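Local coordinates for protein L-isoleucine-4-hydroxylase (Bacillus thuringiensis, PDB 6LNH) that hydroxylates L-isoleucine to (4S)-4-hydroxy-L-isoleucine, using iron(II), 2-oxoglutarate and dioxygen, and also oxidises several related aliphatic and sulfur-containing amino acids, at residues 45-58 and 112-124. Sequence-based numbering, arbitrary orientation.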
loop_
_atom_site.group_PDB
_atom_site.type_symbol
_atom_site.label_atom_id
_atom_site.label_comp_id
_atom_site.label_asym_id
_atom_site.label_seq_id
_atom_site.Cartn_x
_atom_site.Cartn_y
_atom_site.Cartn_z
ATOM N N ASN C 45 -19.574 12.310 -13.724
ATOM C CA ASN C 45 -18.103 12.387 -13.935
ATOM C C ASN C 45 -17.470 11.018 -13.659
ATOM O O ASN C 45 -16.534 10.649 -14.386
ATOM C CB ASN C 45 -17.472 13.500 -13.095
ATOM C CG ASN C 45 -17.815 14.885 -13.602
ATOM O OD1 ASN C 45 -17.700 15.866 -12.872
ATOM N ND2 ASN C 45 -18.236 14.976 -14.851
ATOM N N HIS C 46 -17.973 10.289 -12.656
ATOM C CA HIS C 46 -17.469 8.928 -12.326
ATOM C C HIS C 46 -17.650 8.004 -13.535
ATOM O O HIS C 46 -16.748 7.190 -13.793
ATOM C CB HIS C 46 -18.178 8.385 -11.081
ATOM C CG HIS C 46 -17.904 9.184 -9.854
ATOM N ND1 HIS C 46 -16.770 9.002 -9.095
ATOM C CD2 HIS C 46 -18.602 10.174 -9.261
ATOM C CE1 HIS C 46 -16.783 9.842 -8.082
ATOM N NE2 HIS C 46 -17.896 10.570 -8.161
ATOM N N SER C 47 -18.786 8.116 -14.228
ATOM C CA SER C 47 -19.058 7.296 -15.433
ATOM C C SER C 47 -18.145 7.740 -16.579
ATOM O O SER C 47 -17.669 6.865 -17.314
ATOM C CB SER C 47 -20.505 7.393 -15.827
ATOM O OG SER C 47 -21.140 6.131 -15.726
ATOM N N LEU C 48 -17.917 9.051 -16.721
ATOM C CA LEU C 48 -17.081 9.551 -17.790
ATOM C C LEU C 48 -15.630 9.159 -17.551
ATOM O O LEU C 48 -14.910 8.814 -18.494
ATOM C CB LEU C 48 -17.265 11.060 -17.916
ATOM C CG LEU C 48 -18.667 11.406 -18.433
ATOM C CD1 LEU C 48 -18.924 12.893 -18.315
ATOM C CD2 LEU C 48 -18.877 10.936 -19.870
ATOM N N LEU C 49 -15.206 9.150 -16.285
ATOM C CA LEU C 49 -13.865 8.687 -15.942
ATOM C C LEU C 49 -13.641 7.236 -16.365
ATOM O O LEU C 49 -12.594 6.906 -16.934
ATOM C CB LEU C 49 -13.642 8.852 -14.441
ATOM C CG LEU C 49 -12.290 8.434 -13.871
ATOM C CD1 LEU C 49 -11.173 9.242 -14.512
ATOM C CD2 LEU C 49 -12.286 8.609 -12.363
ATOM N N THR C 50 -14.616 6.358 -16.108
ATOM C CA THR C 50 -14.461 4.951 -16.476
ATOM C C THR C 50 -14.270 4.786 -17.980
ATOM O O THR C 50 -13.444 3.979 -18.422
ATOM C CB THR C 50 -15.659 4.135 -15.988
ATOM O OG1 THR C 50 -15.697 4.156 -14.556
ATOM C CG2 THR C 50 -15.554 2.688 -16.455
ATOM N N GLN C 51 -15.022 5.545 -18.785
ATOM C CA GLN C 51 -14.865 5.453 -20.234
ATOM C C GLN C 51 -13.498 5.960 -20.670
ATOM O O GLN C 51 -12.853 5.359 -21.539
ATOM C CB GLN C 51 -15.947 6.258 -20.952
ATOM C CG GLN C 51 -17.373 6.004 -20.526
ATOM C CD GLN C 51 -18.344 6.897 -21.281
ATOM O OE1 GLN C 51 -17.943 7.663 -22.161
ATOM N NE2 GLN C 51 -19.623 6.803 -20.941
ATOM N N ALA C 52 -13.050 7.078 -20.091
ATOM C CA ALA C 52 -11.722 7.595 -20.402
ATOM C C ALA C 52 -10.638 6.614 -19.981
ATOM O O ALA C 52 -9.654 6.417 -20.702
ATOM C CB ALA C 52 -11.518 8.951 -19.729
ATOM N N GLN C 53 -10.805 5.982 -18.817
ATOM C CA GLN C 53 -9.791 5.049 -18.336
ATOM C C GLN C 53 -9.702 3.831 -19.241
ATOM O O GLN C 53 -8.608 3.311 -19.489
ATOM C CB GLN C 53 -10.110 4.612 -16.906
ATOM C CG GLN C 53 -9.801 5.638 -15.832
ATOM C CD GLN C 53 -10.298 5.195 -14.471
ATOM O OE1 GLN C 53 -11.188 4.352 -14.374
ATOM N NE2 GLN C 53 -9.722 5.755 -13.414
ATOM N N LEU C 54 -10.844 3.371 -19.754
ATOM C CA LEU C 54 -10.857 2.176 -20.583
ATOM C C LEU C 54 -10.227 2.420 -21.946
ATOM O O LEU C 54 -9.809 1.460 -22.603
ATOM C CB LEU C 54 -12.291 1.672 -20.752
ATOM C CG LEU C 54 -12.883 0.917 -19.562
ATOM C CD1 LEU C 54 -14.352 0.577 -19.796
ATOM C CD2 LEU C 54 -12.078 -0.335 -19.273
ATOM N N ASP C 55 -10.159 3.679 -22.389
ATOM C CA ASP C 55 -9.539 3.983 -23.672
ATOM C C ASP C 55 -8.039 3.724 -23.674
ATOM O O ASP C 55 -7.461 3.529 -24.749
ATOM C CB ASP C 55 -9.809 5.433 -24.066
ATOM C CG ASP C 55 -9.443 5.715 -25.510
ATOM O OD1 ASP C 55 -9.881 4.947 -26.392
ATOM O OD2 ASP C 55 -8.714 6.696 -25.766
ATOM N N TYR C 56 -7.395 3.715 -22.506
ATOM C CA TYR C 56 -5.958 3.473 -22.465
ATOM C C TYR C 56 -5.597 2.042 -22.834
ATOM O O TYR C 56 -4.420 1.764 -23.091
ATOM C CB TYR C 56 -5.396 3.817 -21.083
ATOM C CG TYR C 56 -5.218 5.302 -20.862
ATOM C CD1 TYR C 56 -6.317 6.137 -20.691
ATOM C CD2 TYR C 56 -3.954 5.875 -20.859
ATOM C CE1 TYR C 56 -6.158 7.498 -20.499
ATOM C CE2 TYR C 56 -3.784 7.234 -20.669
ATOM C CZ TYR C 56 -4.889 8.041 -20.489
ATOM O OH TYR C 56 -4.723 9.394 -20.305
ATOM N N TYR C 57 -6.571 1.134 -22.867
ATOM C CA TYR C 57 -6.350 -0.223 -23.344
ATOM C C TYR C 57 -6.357 -0.329 -24.866
ATOM O O TYR C 57 -6.185 -1.435 -25.390
ATOM C CB TYR C 57 -7.401 -1.173 -22.756
ATOM C CG TYR C 57 -7.309 -1.344 -21.255
ATOM C CD1 TYR C 57 -7.801 -0.375 -20.390
ATOM C CD2 TYR C 57 -6.711 -2.471 -20.704
ATOM C CE1 TYR C 57 -7.713 -0.529 -19.019
ATOM C CE2 TYR C 57 -6.615 -2.632 -19.331
ATOM C CZ TYR C 57 -7.118 -1.658 -18.494
ATOM O OH TYR C 57 -7.028 -1.809 -17.129
ATOM N N ASN C 58 -6.570 0.778 -25.585
ATOM C CA ASN C 58 -6.555 0.783 -27.043
ATOM C C ASN C 58 -5.279 1.373 -27.638
ATOM O O ASN C 58 -5.093 1.300 -28.857
ATOM C CB ASN C 58 -7.772 1.551 -27.578
ATOM C CG ASN C 58 -9.083 0.843 -27.277
ATOM O OD1 ASN C 58 -9.240 -0.345 -27.558
ATOM N ND2 ASN C 58 -10.026 1.571 -26.692
ATOM N N ILE C 112 -5.308 10.816 -30.774
ATOM C CA ILE C 112 -6.227 10.379 -29.732
ATOM C C ILE C 112 -7.598 10.131 -30.344
ATOM O O ILE C 112 -8.070 10.902 -31.191
ATOM C CB ILE C 112 -6.291 11.428 -28.609
ATOM C CG1 ILE C 112 -4.918 11.572 -27.946
ATOM C CG2 ILE C 112 -7.342 11.054 -27.576
ATOM C CD1 ILE C 112 -4.776 12.819 -27.102
ATOM N N ASN C 113 -8.242 9.041 -29.924
ATOM C CA ASN C 113 -9.564 8.701 -30.434
ATOM C C ASN C 113 -10.552 9.837 -30.195
ATOM O O ASN C 113 -10.521 10.504 -29.157
ATOM C CB ASN C 113 -10.063 7.410 -29.785
ATOM C CG ASN C 113 -9.268 6.196 -30.227
ATOM O OD1 ASN C 113 -8.690 6.190 -31.314
ATOM N ND2 ASN C 113 -9.237 5.162 -29.393
ATOM N N ASP C 114 -11.434 10.053 -31.176
ATOM C CA ASP C 114 -12.445 11.102 -31.067
ATOM C C ASP C 114 -13.335 10.912 -29.842
ATOM O O ASP C 114 -13.722 11.891 -29.193
ATOM C CB ASP C 114 -13.288 11.142 -32.339
ATOM C CG ASP C 114 -12.577 11.825 -33.486
ATOM O OD1 ASP C 114 -11.921 12.864 -33.250
ATOM O OD2 ASP C 114 -12.666 11.317 -34.622
ATOM N N SER C 115 -13.675 9.664 -29.509
ATOM C CA SER C 115 -14.546 9.416 -28.362
ATOM C C SER C 115 -13.908 9.865 -27.053
ATOM O O SER C 115 -14.616 10.266 -26.123
ATOM C CB SER C 115 -14.911 7.934 -28.294
ATOM O OG SER C 115 -13.753 7.126 -28.395
ATOM N N PHE C 116 -12.579 9.808 -26.961
ATOM C CA PHE C 116 -11.880 10.301 -25.780
ATOM C C PHE C 116 -11.843 11.825 -25.764
ATOM O O PHE C 116 -12.004 12.438 -24.704
ATOM C CB PHE C 116 -10.466 9.700 -25.729
ATOM C CG PHE C 116 -9.621 10.170 -24.558
ATOM C CD1 PHE C 116 -9.093 11.456 -24.502
ATOM C CD2 PHE C 116 -9.350 9.304 -23.512
ATOM C CE1 PHE C 116 -8.322 11.864 -23.425
ATOM C CE2 PHE C 116 -8.578 9.705 -22.433
ATOM C CZ PHE C 116 -8.063 10.987 -22.390
ATOM N N LEU C 117 -11.648 12.455 -26.925
ATOM C CA LEU C 117 -11.518 13.910 -26.953
ATOM C C LEU C 117 -12.848 14.611 -26.699
ATOM O O LEU C 117 -12.868 15.699 -26.113
ATOM C CB LEU C 117 -10.959 14.359 -28.306
ATOM C CG LEU C 117 -9.497 14.096 -28.665
ATOM C CD1 LEU C 117 -9.272 14.420 -30.134
ATOM C CD2 LEU C 117 -8.571 14.920 -27.788
ATOM N N CYS C 118 -13.961 14.018 -27.122
ATOM C CA CYS C 118 -15.273 14.596 -26.860
ATOM C C CYS C 118 -15.886 14.138 -25.541
ATOM O O CYS C 118 -16.968 14.620 -25.185
ATOM C CB CYS C 118 -16.227 14.313 -28.027
ATOM S SG CYS C 118 -16.651 12.585 -28.278
ATOM N N ASN C 119 -15.250 13.212 -24.827
ATOM C CA ASN C 119 -15.710 12.840 -23.498
ATOM C C ASN C 119 -15.837 14.106 -22.653
ATOM O O ASN C 119 -14.828 14.786 -22.416
ATOM C CB ASN C 119 -14.741 11.847 -22.856
ATOM C CG ASN C 119 -15.148 11.429 -21.442
ATOM O OD1 ASN C 119 -15.594 12.239 -20.629
ATOM N ND2 ASN C 119 -14.981 10.145 -21.147
ATOM N N PRO C 120 -17.044 14.458 -22.199
ATOM C CA PRO C 120 -17.229 15.730 -21.480
ATOM C C PRO C 120 -16.272 15.945 -20.321
ATOM O O PRO C 120 -15.958 17.098 -20.002
ATOM C CB PRO C 120 -18.684 15.637 -21.001
ATOM C CG PRO C 120 -19.342 14.796 -22.047
ATOM C CD PRO C 120 -18.319 13.737 -22.364
ATOM N N LEU C 121 -15.799 14.878 -19.674
ATOM C CA LEU C 121 -14.839 15.053 -18.589
ATOM C C LEU C 121 -13.486 15.509 -19.125
ATOM O O LEU C 121 -12.854 16.402 -18.550
ATOM C CB LEU C 121 -14.702 13.754 -17.795
ATOM C CG LEU C 121 -13.605 13.695 -16.733
ATOM C CD1 LEU C 121 -13.897 14.658 -15.594
ATOM C CD2 LEU C 121 -13.459 12.278 -16.213
ATOM N N ILE C 122 -13.029 14.905 -20.226
ATOM C CA ILE C 122 -11.781 15.329 -20.860
ATOM C C ILE C 122 -11.877 16.770 -21.346
ATOM O O ILE C 122 -10.940 17.561 -21.173
ATOM C CB ILE C 122 -11.410 14.368 -22.004
ATOM C CG1 ILE C 122 -11.179 12.959 -21.455
ATOM C CG2 ILE C 122 -10.179 14.870 -22.747
ATOM C CD1 ILE C 122 -10.270 12.917 -20.236
ATOM N N GLN C 123 -13.007 17.138 -21.961
ATOM C CA GLN C 123 -13.180 18.513 -22.424
ATOM C C GLN C 123 -13.137 19.495 -21.262
ATOM O O GLN C 123 -12.594 20.598 -21.388
ATOM C CB GLN C 123 -14.502 18.662 -23.176
ATOM C CG GLN C 123 -14.534 18.099 -24.586
ATOM C CD GLN C 123 -15.926 18.180 -25.194
ATOM O OE1 GLN C 123 -16.916 18.348 -24.482
ATOM N NE2 GLN C 123 -16.005 18.071 -26.517
ATOM N N ASN C 124 -13.705 19.109 -20.118
ATOM C CA ASN C 124 -13.686 19.987 -18.954
ATOM C C ASN C 124 -12.280 20.133 -18.385
ATOM O O ASN C 124 -11.899 21.219 -17.931
ATOM C CB ASN C 124 -14.637 19.457 -17.885
ATOM C CG ASN C 124 -14.776 20.401 -16.713
ATOM O OD1 ASN C 124 -14.715 21.620 -16.874
ATOM N ND2 ASN C 124 -14.942 19.843 -15.519
HETATM O O HOH W 1 -6.822 7.204 -28.061
#
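N119 ND2 ties the segments together, while its OD1 caps its own helix. ND2 donates to the carbonyl oxygen of L48 (N119 ND2 to L48 O, 3.0 Å, N-H...O 155°), tilted from the carbonyl plane, so L48 O serves two donors, this amide and A52 N of its own helix. OD1 turns back to accept from L121 N (N119 OD1 to L121 N, 2.8 Å) in the carbonyl plane, an N-cap on helix 120-124, and also lies against L48 CB. With CG anti to the backbone N (chi1 179°), the N119 side chain reaches toward helix 45-54 while its amide stays close enough to cap.

D55 holds the other end. Its OD1 accepts from N113 (N113 ND2 to D55 OD1, 3.1 Å) on the syn lone pair, the amide and carboxylate planes steeply inclined, and takes a weak second bond from N58 ND2. OD2 accepts a hydrogen bond from a water, which itself accepts from N113 N, and is also bonded by Q151 of strand 145-156.

On the N-terminal side of the N119 bond, L48 CB meets L121 CB at 3.7 Å and its methyls rest on P120, while L121 CD2 lies along the backbone of L49. Between the two bonds, A52 CB approaches F116 CE2, and F116 CB lies 3.5 Å from D55 OD2. Y56 CE1 touches F116 CE2 (3.8 Å); Y56 OH is satisfied by I240 O.

Helices 45-54 and 120-124 cross nearly perpendicularly, their axes 9.4 Å apart. Y56, in the turn after helix 45-54, and F116, in helix 114-117, touch strands 145-156 and 236-247, as helices flank the major sheet of the cupin-type double-stranded beta-helix of 2-oxoglutarate/iron dioxygenases.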